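Local structure of leucine--tRNA ligase (Agrobacterium radiobacter, 5AH5) at residues D655-R660 and V749-I754. The protein probably joins leucine to its cognate tRNA at the expense of ATP, as a class I aminoacyl-tRNA synthetase. Sequence-based numbering, arbitrary orientation.
Sequences DREIAR and VQAENI
Arg656 and Arg660, one turn apart on helix 653-674, meet the backbone of Val749-Ala751, extended at Gln750 and Ala751, as it runs toward strand 753-760, with CA of Arg660 4.8 Å from CA of Val749 and CA of Arg656 5.7 Å from CA of Ala751. The two arginines reach this backbone with different parts of their chains. Arg656 sends its guanidinium to the peptide between Gln750 and Ala751: NH1 and NH2 each lie 3.1 Å from O of Gln750, and CA of Ala751 sits over one face of the group, offset toward its rim. The chain is bent at chi2 (-91°) and chi3 (-81°), which set CD and NE, and NH1 also makes a weak hydrogen bond to the carbonyl O of Arg747. Glu752 crosses Arg656 at about a right angle, but its OE2 stays 4.4 Å from NE of Arg656, beyond a salt bridge. Arg660 instead lays its methylene groups against the backbone. Its CG, anti to the backbone N (chi1 176°), lies 3.2 Å from O of Val749; CD, carried on by an extended chi2, is equally close to that oxygen. Its guanidinium turns back to its own helix, where NH1 forms a salt bridge with OE2 of Glu657 at 2.8 Å. CB of Ala751 lies 3.8 Å from both CD of Arg660 and O of Arg656, with OE1 of Glu657 also nearby. The contact thus joins helix 653-674 of the anticodon-binding region to the lead-in of strand 753-760, the first in chain order of the C-terminal four-stranded sheet. Its chemistry is largely that of side chains meeting main chain: Arg656 brings its guanidinium close to a peptide carbonyl, an arrangement its positive charge probably favours, whereas Arg660, its charge probably balanced by Glu657, contributes its aliphatic stem.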
# COMPACT_ATOMS: atom_id res chain seq x y z
N ASP B 655 13.44 -22.41 37.95
CA ASP B 655 12.67 -21.15 37.90
C ASP B 655 13.37 -20.12 37.06
O ASP B 655 12.74 -19.43 36.28
CB ASP B 655 12.50 -20.55 39.28
CG ASP B 655 11.59 -21.34 40.14
OD1 ASP B 655 10.76 -22.09 39.60
OD2 ASP B 655 11.68 -21.21 41.37
N ARG B 656 14.67 -20.04 37.22
CA ARG B 656 15.46 -19.07 36.51
C ARG B 656 15.64 -19.42 35.05
O ARG B 656 15.99 -18.53 34.25
CB ARG B 656 16.84 -18.90 37.17
CG ARG B 656 16.82 -18.08 38.45
CD ARG B 656 17.06 -16.60 38.17
NE ARG B 656 18.48 -16.27 38.01
CZ ARG B 656 18.96 -15.20 37.37
NH1 ARG B 656 18.15 -14.31 36.80
NH2 ARG B 656 20.28 -15.01 37.30
N GLU B 657 15.51 -20.70 34.69
CA GLU B 657 15.54 -21.06 33.28
C GLU B 657 14.21 -20.62 32.64
O GLU B 657 14.21 -20.06 31.54
CB GLU B 657 15.79 -22.52 33.03
CG GLU B 657 15.94 -22.91 31.54
CD GLU B 657 16.99 -22.10 30.77
OE1 GLU B 657 18.02 -21.67 31.36
OE2 GLU B 657 16.80 -21.89 29.54
N ILE B 658 13.13 -20.89 33.35
CA ILE B 658 11.80 -20.50 32.92
C ILE B 658 11.75 -18.98 32.80
O ILE B 658 11.44 -18.46 31.72
CB ILE B 658 10.70 -21.04 33.85
CG1 ILE B 658 10.64 -22.57 33.72
CG2 ILE B 658 9.34 -20.44 33.48
CD1 ILE B 658 9.81 -23.26 34.79
N ALA B 659 12.14 -18.27 33.88
CA ALA B 659 12.03 -16.81 33.93
C ALA B 659 12.79 -16.19 32.78
O ALA B 659 12.31 -15.29 32.12
CB ALA B 659 12.50 -16.27 35.25
N ARG B 660 13.97 -16.72 32.52
CA ARG B 660 14.76 -16.25 31.44
C ARG B 660 14.13 -16.42 30.06
O ARG B 660 14.32 -15.55 29.19
CB ARG B 660 16.10 -16.97 31.43
CG ARG B 660 16.94 -16.58 30.24
CD ARG B 660 18.38 -17.05 30.28
NE ARG B 660 18.78 -17.29 28.90
CZ ARG B 660 18.62 -18.44 28.25
NH1 ARG B 660 18.12 -19.51 28.88
NH2 ARG B 660 18.98 -18.52 26.97
N VAL B 749 16.95 -11.90 32.75
CA VAL B 749 17.33 -12.15 31.37
C VAL B 749 18.52 -13.09 31.18
O VAL B 749 18.56 -13.82 30.16
CB VAL B 749 17.65 -10.81 30.65
CG1 VAL B 749 18.31 -11.00 29.28
CG2 VAL B 749 16.36 -10.02 30.50
N GLN B 750 19.52 -13.03 32.06
CA GLN B 750 20.60 -14.05 32.06
C GLN B 750 20.24 -14.95 33.17
O GLN B 750 19.85 -14.47 34.23
CB GLN B 750 21.97 -13.49 32.34
CG GLN B 750 22.50 -12.50 31.32
CD GLN B 750 23.57 -11.61 31.92
OE1 GLN B 750 23.42 -11.08 33.04
NE2 GLN B 750 24.67 -11.43 31.19
N ALA B 751 20.36 -16.25 32.95
CA ALA B 751 20.25 -17.21 34.03
C ALA B 751 21.68 -17.32 34.62
O ALA B 751 22.56 -16.48 34.32
CB ALA B 751 19.74 -18.56 33.51
N GLU B 752 21.88 -18.34 35.45
CA GLU B 752 23.11 -18.52 36.19
C GLU B 752 24.24 -19.03 35.27
O GLU B 752 25.37 -18.69 35.50
CB GLU B 752 22.86 -19.46 37.39
CG GLU B 752 21.80 -18.92 38.38
CD GLU B 752 21.34 -19.95 39.43
OE1 GLU B 752 22.10 -20.90 39.72
OE2 GLU B 752 20.21 -19.80 39.97
N ASN B 753 23.91 -19.80 34.23
CA ASN B 753 24.89 -20.36 33.27
C ASN B 753 24.59 -20.07 31.80
O ASN B 753 23.46 -19.88 31.41
CB ASN B 753 25.02 -21.87 33.48
CG ASN B 753 25.46 -22.21 34.88
OD1 ASN B 753 26.51 -21.75 35.35
ND2 ASN B 753 24.63 -22.97 35.58
N ILE B 754 25.62 -20.09 30.99
CA ILE B 754 25.51 -19.78 29.57
C ILE B 754 26.11 -20.92 28.75
O ILE B 754 27.16 -21.46 29.11
CB ILE B 754 26.17 -18.41 29.35
CG1 ILE B 754 25.04 -17.38 29.42
CG2 ILE B 754 26.93 -18.29 28.03
CD1 ILE B 754 25.50 -15.95 29.53